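Local coordinates for protein Cdhr2 (PDB 5CYX) that probably joins neighbouring microvilli of the epithelial brush border as a calcium-dependent adhesion molecule that pairs with the cadherin-related protein CDHR5, at residues A[49-54]-A[72-77]; A[270-275]-A[298-303]. All coordinates share one frame; numbering follows the deposited sequence.

Contact 1. Residues A[49-54]-A[72-77]; sequences SYFSVN and PFFKIT
The rings of Tyr50 and Phe74 lie over each other as an offset stack. Their centroids are 4.3 Å apart and their planes differ by 19°. The overlap is partial. Phe74 CZ sits over one face of the tyrosine ring near its rim, 3.7 Å from Tyr50 CG. In return, Tyr50 CD2 lies over a face of the Phe74 ring, also toward the rim, 3.7 Å from Phe74 CE2. The edge of the Phe74 ring receives Phe51. Phe51 CE2 comes near the plane of that ring, 4.0 Å from Phe74 CE2. Phe51 has its own edge partner in Ile76, whose methyl CG2 lies in the plane of the Phe51 ring, 4.0 Å from Phe51 CE2. Tyr50 CB lies over the rim of one face of the Phe51 ring. Phe74 CG stands between its backbone N and carbonyl carbon (chi1 60°), which turns the ring toward Tyr50 and Phe51.

Tyr50 ends the 3-10 turn that leads into strand 51-53, and Phe51 is on the strand. Strands 51-53 and 73-81 belong to different sheets of the first cadherin repeat, and the contact bridges them. Val60 and Leu62 of strand 59-62 and Ile43 of strand 40-44 also touch Phe51. Leu66 and Val71 pack on Tyr50, whose side chain is about 11 Å from a bound calcium ion.

No hydrogen bond joins the two segments. This contact rests on van der Waals packing and the offset stack, which is consistent with a hydrophobic core.

Contact 2. Residues A[270-275]-A[298-303]; sequences FDIRED and IQVTAT
Phe270 and Ile298 cross at about a right angle, and so do Ile272 and Val300. In the first pair the delta methyl of the isoleucine meets the ring obliquely, with Ile298 CD1 3.6 Å from Phe270 CD2. In the second pair two methyl groups meet, Ile272 CD1 and Val300 CG1, at 3.9 Å. Ile272 reaches across with an extended side chain: CG1 is anti to the backbone N (chi1 -169°), and chi2 is also near 180°. This carries the terminal methyl to the valine. Phe270 and Ile272 alternate with Asp271 on one strand, as Ile298 and Val300 do with Gln299 on the other, so both pairs fall on the facing sides.

Strands 270-272 and 295-304 lie in the two facing sheets of the third cadherin repeat, and all four touching residues are buried. Val244 packs on both Ile272 and Val300, as does Ile278, while Ile322 lies against Phe270.

Beyond strand 270-272 the chain turns, and Arg273 forms a salt bridge with Asp275. Arg273 NH2 is 3.2 Å from Asp275 OD2, which uses its syn lone pair and lies close to the guanidinium plane of Arg273. This ionic pair lies within one segment and is exposed.

Across the contact there is no hydrogen bond. The side chain of Asp271 sets out away from the facing strand and the ionic pair stays in the turn, so apolar groups alone meet here.

In the fold
Contact 1 and contact 2 lie in different repeats of one elongated chain. Contact 1 comes first, in the first cadherin repeat. Contact 2 follows in the third, on the other side of the chain's centre. Their centres are 92 Å apart, and their nearest atoms about 70 Å apart, so they do not touch. They share no strand or sheet. Each joins the two sheets of its own beta sandwich. The second repeat lies between them, with calcium ions bound at both junctions between repeats. Each contact thus belongs to the core of a separate domain, while the calcium sites lie where successive domains meet. The first repeat is the one required for binding CDHR5.

Contact 1. Residues A[49-54]-A[72-77]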
ATOM      1  N   SER A  49      43.740  12.770 -23.885  1.00 58.67           N
ATOM      2  CA  SER A  49      43.949  11.313 -23.835  1.00 58.49           C
ATOM      3  C   SER A  49      42.675  10.498 -24.039  1.00 57.13           C
ATOM      4  O   SER A  49      42.732   9.297 -24.166  1.00 57.20           O
ATOM      5  CB  SER A  49      44.597  10.912 -22.504  1.00 59.06           C
ATOM      6  OG  SER A  49      43.725  11.224 -21.434  1.00 59.25           O
ATOM      7  N   TYR A  50      41.516  11.145 -24.055  1.00 55.70           N
ATOM      8  CA  TYR A  50      40.303  10.477 -24.442  1.00 54.39           C
ATOM      9  C   TYR A  50      40.281  10.101 -25.913  1.00 53.95           C
ATOM     10  O   TYR A  50      39.492   9.227 -26.304  1.00 52.49           O
ATOM     11  CB  TYR A  50      39.067  11.364 -24.168  1.00 53.57           C
ATOM     12  CG  TYR A  50      38.591  11.316 -22.755  1.00 53.29           C
ATOM     13  CD1 TYR A  50      37.848  10.242 -22.294  1.00 52.91           C
ATOM     14  CD2 TYR A  50      38.892  12.336 -21.866  1.00 53.88           C
ATOM     15  CE1 TYR A  50      37.394  10.185 -20.981  1.00 53.73           C
ATOM     16  CE2 TYR A  50      38.447  12.294 -20.555  1.00 54.44           C
ATOM     17  CZ  TYR A  50      37.686  11.219 -20.122  1.00 54.63           C
ATOM     18  OH  TYR A  50      37.212  11.197 -18.830  1.00 56.52           O
ATOM     19  N   PHE A  51      41.084  10.772 -26.740  1.00 53.94           N
ATOM     20  CA  PHE A  51      41.083  10.491 -28.170  1.00 53.25           C
ATOM     21  C   PHE A  51      42.451  10.247 -28.757  1.00 55.42           C
ATOM     22  O   PHE A  51      43.457  10.640 -28.193  1.00 55.16           O
ATOM     23  CB  PHE A  51      40.426  11.618 -28.899  1.00 52.64           C
ATOM     24  CG  PHE A  51      39.021  11.888 -28.425  1.00 51.75           C
ATOM     25  CD1 PHE A  51      38.002  10.991 -28.712  1.00 50.65           C
ATOM     26  CD2 PHE A  51      38.732  13.014 -27.641  1.00 51.54           C
ATOM     27  CE1 PHE A  51      36.698  11.223 -28.271  1.00 50.35           C
ATOM     28  CE2 PHE A  51      37.445  13.246 -27.183  1.00 51.13           C
ATOM     29  CZ  PHE A  51      36.414  12.349 -27.509  1.00 50.81           C
ATOM     30  N   SER A  52      42.441   9.550 -29.885  1.00 56.23           N
ATOM     31  CA  SER A  52      43.610   9.256 -30.681  1.00 57.67           C
ATOM     32  C   SER A  52      43.266   9.746 -32.069  1.00 58.06           C
ATOM     33  O   SER A  52      42.315   9.248 -32.665  1.00 56.25           O
ATOM     34  CB  SER A  52      43.820   7.751 -30.717  1.00 58.26           C
ATOM     35  OG  SER A  52      44.699   7.379 -31.764  1.00 60.93           O
ATOM     36  N   VAL A  53      44.021  10.714 -32.578  1.00 60.03           N
ATOM     37  CA  VAL A  53      43.720  11.342 -33.893  1.00 61.43           C
ATOM     38  C   VAL A  53      44.703  10.886 -34.975  1.00 62.23           C
ATOM     39  O   VAL A  53      45.910  10.848 -34.756  1.00 60.77           O
ATOM     40  CB  VAL A  53      43.839  12.863 -33.807  1.00 62.51           C
ATOM     41  CG1 VAL A  53      43.478  13.509 -35.138  1.00 62.01           C
ATOM     42  CG2 VAL A  53      42.948  13.395 -32.694  1.00 63.82           C
ATOM     43  N   ASN A  54      44.195  10.550 -36.150  1.00 62.30           N
ATOM     44  CA  ASN A  54      45.074  10.370 -37.293  1.00 63.42           C
ATOM     45  C   ASN A  54      45.294  11.769 -37.915  1.00 63.97           C
ATOM     46  O   ASN A  54      44.363  12.404 -38.450  1.00 63.61           O
ATOM     47  CB  ASN A  54      44.499   9.356 -38.271  1.00 63.92           C
ATOM     48  CG  ASN A  54      45.420   9.107 -39.448  1.00 64.62           C
ATOM     49  OD1 ASN A  54      45.964  10.052 -40.043  1.00 65.12           O
ATOM     50  ND2 ASN A  54      45.583   7.851 -39.807  1.00 63.57           N
ATOM     51  N   PRO A  72      30.508  13.471 -17.027  1.00 51.26           N
ATOM     52  CA  PRO A  72      29.358  13.659 -17.901  1.00 50.74           C
ATOM     53  C   PRO A  72      29.585  14.541 -19.159  1.00 50.16           C
ATOM     54  O   PRO A  72      28.880  14.354 -20.183  1.00 47.94           O
ATOM     55  CB  PRO A  72      28.301  14.265 -16.971  1.00 51.08           C
ATOM     56  CG  PRO A  72      29.053  14.855 -15.844  1.00 51.03           C
ATOM     57  CD  PRO A  72      30.294  14.031 -15.681  1.00 51.57           C
ATOM     58  N   PHE A  73      30.539  15.470 -19.073  1.00 49.99           N
ATOM     59  CA  PHE A  73      30.941  16.304 -20.195  1.00 50.92           C
ATOM     60  C   PHE A  73      32.367  16.740 -19.986  1.00 51.31           C
ATOM     61  O   PHE A  73      32.862  16.706 -18.866  1.00 52.17           O
ATOM     62  CB  PHE A  73      29.974  17.523 -20.374  1.00 52.89           C
ATOM     63  CG  PHE A  73      29.958  18.467 -19.201  1.00 54.67           C
ATOM     64  CD1 PHE A  73      29.104  18.244 -18.122  1.00 56.44           C
ATOM     65  CD2 PHE A  73      30.829  19.555 -19.150  1.00 56.98           C
ATOM     66  CE1 PHE A  73      29.109  19.099 -17.001  1.00 58.55           C
ATOM     67  CE2 PHE A  73      30.855  20.419 -18.030  1.00 58.56           C
ATOM     68  CZ  PHE A  73      30.006  20.178 -16.945  1.00 58.53           C
ATOM     69  N   PHE A  74      33.046  17.131 -21.050  1.00 50.85           N
ATOM     70  CA  PHE A  74      34.374  17.723 -20.932  1.00 51.55           C
ATOM     71  C   PHE A  74      34.735  18.439 -22.232  1.00 52.19           C
ATOM     72  O   PHE A  74      34.100  18.213 -23.248  1.00 53.30           O
ATOM     73  CB  PHE A  74      35.423  16.662 -20.570  1.00 51.41           C
ATOM     74  CG  PHE A  74      35.530  15.553 -21.585  1.00 50.43           C
ATOM     75  CD1 PHE A  74      34.718  14.426 -21.496  1.00 50.15           C
ATOM     76  CD2 PHE A  74      36.418  15.641 -22.636  1.00 50.36           C
ATOM     77  CE1 PHE A  74      34.801  13.408 -22.440  1.00 49.77           C
ATOM     78  CE2 PHE A  74      36.521  14.612 -23.576  1.00 50.71           C
ATOM     79  CZ  PHE A  74      35.697  13.503 -23.484  1.00 50.21           C
ATOM     80  N   LYS A  75      35.709  19.334 -22.177  1.00 53.18           N
ATOM     81  CA  LYS A  75      36.200  20.082 -23.348  1.00 54.73           C
ATOM     82  C   LYS A  75      37.458  19.470 -23.972  1.00 53.44           C
ATOM     83  O   LYS A  75      38.352  18.940 -23.266  1.00 49.74           O
ATOM     84  CB  LYS A  75      36.608  21.515 -22.963  1.00 58.81           C
ATOM     85  CG  LYS A  75      35.461  22.410 -22.665  1.00 64.81           C
ATOM     86  CD  LYS A  75      35.922  23.835 -22.299  1.00 70.00           C
ATOM     87  CE  LYS A  75      34.734  24.631 -21.733  1.00 74.20           C
ATOM     88  NZ  LYS A  75      33.417  24.304 -22.401  1.00 74.73           N
ATOM     89  N   ILE A  76      37.576  19.667 -25.276  1.00 52.59           N
ATOM     90  CA  ILE A  76      38.811  19.348 -25.979  1.00 54.79           C
ATOM     91  C   ILE A  76      39.213  20.523 -26.846  1.00 55.46           C
ATOM     92  O   ILE A  76      38.395  21.334 -27.198  1.00 56.64           O
ATOM     93  CB  ILE A  76      38.680  18.074 -26.848  1.00 54.07           C
ATOM     94  CG1 ILE A  76      37.445  18.156 -27.749  1.00 54.25           C
ATOM     95  CG2 ILE A  76      38.596  16.867 -25.953  1.00 54.20           C
ATOM     96  CD1 ILE A  76      37.329  17.033 -28.775  1.00 54.29           C
ATOM     97  N   THR A  77      40.487  20.600 -27.172  1.00 56.70           N
ATOM     98  CA  THR A  77      40.975  21.562 -28.138  1.00 58.42           C
ATOM     99  C   THR A  77      41.360  20.783 -29.410  1.00 59.01           C
ATOM    100  O   THR A  77      42.181  19.846 -29.364  1.00 59.82           O
ATOM    101  CB  THR A  77      42.159  22.389 -27.554  1.00 59.39           C
ATOM    102  OG1 THR A  77      41.699  23.109 -26.395  1.00 60.49           O
ATOM    103  CG2 THR A  77      42.689  23.388 -28.561  1.00 59.66           C
TER

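Contact 2. Residues A[270-275]-A[298-303]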
ATOM      1  N   PHE A 270     -15.486 -33.797  45.538  1.00 71.36           N
ATOM      2  CA  PHE A 270     -14.153 -33.714  44.921  1.00 71.65           C
ATOM      3  C   PHE A 270     -13.668 -32.288  44.666  1.00 70.20           C
ATOM      4  O   PHE A 270     -14.462 -31.406  44.392  1.00 73.87           O
ATOM      5  CB  PHE A 270     -14.159 -34.466  43.598  1.00 71.43           C
ATOM      6  CG  PHE A 270     -14.626 -35.866  43.723  1.00 73.17           C
ATOM      7  CD1 PHE A 270     -13.765 -36.858  44.191  1.00 73.53           C
ATOM      8  CD2 PHE A 270     -15.949 -36.208  43.396  1.00 73.90           C
ATOM      9  CE1 PHE A 270     -14.213 -38.170  44.327  1.00 73.94           C
ATOM     10  CE2 PHE A 270     -16.394 -37.502  43.543  1.00 73.88           C
ATOM     11  CZ  PHE A 270     -15.528 -38.483  43.999  1.00 74.95           C
ATOM     12  N   ASP A 271     -12.359 -32.084  44.738  1.00 66.81           N
ATOM     13  CA  ASP A 271     -11.715 -30.829  44.283  1.00 65.64           C
ATOM     14  C   ASP A 271     -10.462 -31.202  43.457  1.00 64.94           C
ATOM     15  O   ASP A 271     -10.208 -32.391  43.207  1.00 65.10           O
ATOM     16  CB  ASP A 271     -11.414 -29.882  45.476  1.00 63.40           C
ATOM     17  CG  ASP A 271     -11.420 -28.377  45.094  1.00 62.84           C
ATOM     18  OD1 ASP A 271     -11.490 -28.031  43.911  1.00 61.76           O
ATOM     19  OD2 ASP A 271     -11.306 -27.491  45.995  1.00 65.87           O
ATOM     20  N   ILE A 272      -9.731 -30.197  42.980  1.00 64.31           N
ATOM     21  CA  ILE A 272      -8.560 -30.408  42.121  1.00 63.43           C
ATOM     22  C   ILE A 272      -7.424 -29.423  42.472  1.00 64.39           C
ATOM     23  O   ILE A 272      -7.705 -28.295  42.838  1.00 63.71           O
ATOM     24  CB  ILE A 272      -8.969 -30.294  40.645  1.00 63.03           C
ATOM     25  CG1 ILE A 272      -7.838 -30.766  39.744  1.00 63.30           C
ATOM     26  CG2 ILE A 272      -9.410 -28.865  40.284  1.00 62.09           C
ATOM     27  CD1 ILE A 272      -8.300 -31.039  38.327  1.00 64.74           C
ATOM     28  N   ARG A 273      -6.166 -29.866  42.366  1.00 65.89           N
ATOM     29  CA  ARG A 273      -4.997 -29.001  42.552  1.00 68.76           C
ATOM     30  C   ARG A 273      -4.536 -28.343  41.254  1.00 67.38           C
ATOM     31  O   ARG A 273      -4.944 -28.740  40.169  1.00 65.17           O
ATOM     32  CB  ARG A 273      -3.811 -29.801  43.103  1.00 72.51           C
ATOM     33  CG  ARG A 273      -4.058 -30.496  44.419  1.00 74.26           C
ATOM     34  CD  ARG A 273      -2.766 -30.670  45.178  1.00 76.71           C
ATOM     35  NE  ARG A 273      -1.826 -31.546  44.482  1.00 79.15           N
ATOM     36  CZ  ARG A 273      -1.642 -32.852  44.732  1.00 79.75           C
ATOM     37  NH1 ARG A 273      -2.339 -33.487  45.681  1.00 79.02           N
ATOM     38  NH2 ARG A 273      -0.748 -33.534  44.014  1.00 79.09           N
ATOM     39  N   GLU A 274      -3.643 -27.358  41.394  1.00 65.69           N
ATOM     40  CA  GLU A 274      -3.013 -26.662  40.267  1.00 66.58           C
ATOM     41  C   GLU A 274      -2.335 -27.591  39.260  1.00 65.26           C
ATOM     42  O   GLU A 274      -2.259 -27.268  38.067  1.00 62.82           O
ATOM     43  CB  GLU A 274      -1.985 -25.645  40.776  1.00 69.97           C
ATOM     44  CG  GLU A 274      -2.597 -24.339  41.307  1.00 73.18           C
ATOM     45  CD  GLU A 274      -1.545 -23.297  41.746  1.00 76.89           C
ATOM     46  OE1 GLU A 274      -1.038 -23.375  42.879  1.00 79.23           O
ATOM     47  OE2 GLU A 274      -1.227 -22.382  40.960  1.00 80.24           O
ATOM     48  N   ASP A 275      -1.839 -28.731  39.747  1.00 64.11           N
ATOM     49  CA  ASP A 275      -1.151 -29.696  38.910  1.00 65.00           C
ATOM     50  C   ASP A 275      -2.097 -30.727  38.235  1.00 63.92           C
ATOM     51  O   ASP A 275      -1.621 -31.718  37.724  1.00 63.36           O
ATOM     52  CB  ASP A 275      -0.035 -30.406  39.691  1.00 65.94           C
ATOM     53  CG  ASP A 275      -0.556 -31.338  40.780  1.00 68.19           C
ATOM     54  OD1 ASP A 275      -1.765 -31.329  41.119  1.00 66.08           O
ATOM     55  OD2 ASP A 275       0.283 -32.078  41.331  1.00 73.57           O
ATOM     56  N   ILE A 298     -18.143 -34.630  37.075  1.00 81.54           N
ATOM     57  CA  ILE A 298     -17.405 -33.438  37.576  1.00 80.18           C
ATOM     58  C   ILE A 298     -16.904 -32.607  36.406  1.00 78.76           C
ATOM     59  O   ILE A 298     -16.271 -33.161  35.507  1.00 81.47           O
ATOM     60  CB  ILE A 298     -16.244 -33.888  38.505  1.00 77.89           C
ATOM     61  CG1 ILE A 298     -16.538 -33.474  39.927  1.00 78.08           C
ATOM     62  CG2 ILE A 298     -14.877 -33.323  38.153  1.00 79.53           C
ATOM     63  CD1 ILE A 298     -17.468 -34.420  40.624  1.00 78.13           C
ATOM     64  N   GLN A 299     -17.214 -31.305  36.400  1.00 75.61           N
ATOM     65  CA  GLN A 299     -16.681 -30.385  35.402  1.00 74.10           C
ATOM     66  C   GLN A 299     -15.366 -29.735  35.893  1.00 70.93           C
ATOM     67  O   GLN A 299     -15.351 -29.054  36.912  1.00 69.03           O
ATOM     68  CB  GLN A 299     -17.683 -29.288  35.079  1.00 75.29           C
ATOM     69  CG  GLN A 299     -17.338 -28.528  33.801  1.00 76.32           C
ATOM     70  CD  GLN A 299     -18.272 -27.367  33.562  1.00 77.53           C
ATOM     71  OE1 GLN A 299     -18.522 -26.577  34.469  1.00 77.20           O
ATOM     72  NE2 GLN A 299     -18.806 -27.261  32.348  1.00 79.72           N
ATOM     73  N   VAL A 300     -14.297 -29.943  35.122  1.00 69.34           N
ATOM     74  CA  VAL A 300     -13.000 -29.362  35.344  1.00 67.62           C
ATOM     75  C   VAL A 300     -12.738 -28.262  34.309  1.00 67.00           C
ATOM     76  O   VAL A 300     -12.911 -28.452  33.086  1.00 63.14           O
ATOM     77  CB  VAL A 300     -11.896 -30.438  35.297  1.00 67.67           C
ATOM     78  CG1 VAL A 300     -10.511 -29.806  35.343  1.00 64.94           C
ATOM     79  CG2 VAL A 300     -12.059 -31.396  36.463  1.00 67.78           C
ATOM     80  N   THR A 301     -12.295 -27.123  34.833  1.00 63.96           N
ATOM     81  CA  THR A 301     -11.967 -25.953  34.041  1.00 64.95           C
ATOM     82  C   THR A 301     -10.470 -25.740  34.188  1.00 63.78           C
ATOM     83  O   THR A 301      -9.966 -25.764  35.298  1.00 60.55           O
ATOM     84  CB  THR A 301     -12.732 -24.718  34.552  1.00 66.06           C
ATOM     85  OG1 THR A 301     -14.129 -24.927  34.342  1.00 68.88           O
ATOM     86  CG2 THR A 301     -12.309 -23.454  33.840  1.00 66.49           C
ATOM     87  N   ALA A 302      -9.784 -25.597  33.055  1.00 64.16           N
ATOM     88  CA  ALA A 302      -8.367 -25.305  32.986  1.00 62.16           C
ATOM     89  C   ALA A 302      -8.238 -23.871  32.530  1.00 61.63           C
ATOM     90  O   ALA A 302      -8.880 -23.473  31.585  1.00 61.77           O
ATOM     91  CB  ALA A 302      -7.686 -26.236  31.991  1.00 62.87           C
ATOM     92  N   THR A 303      -7.379 -23.112  33.190  1.00 60.34           N
ATOM     93  CA  THR A 303      -7.193 -21.690  32.929  1.00 60.71           C
ATOM     94  C   THR A 303      -5.686 -21.419  32.869  1.00 60.06           C
ATOM     95  O   THR A 303      -4.938 -21.814  33.773  1.00 59.36           O
ATOM     96  CB  THR A 303      -7.809 -20.840  34.063  1.00 61.00           C
ATOM     97  OG1 THR A 303      -9.158 -21.252  34.308  1.00 63.44           O
ATOM     98  CG2 THR A 303      -7.800 -19.385  33.727  1.00 62.08           C
TER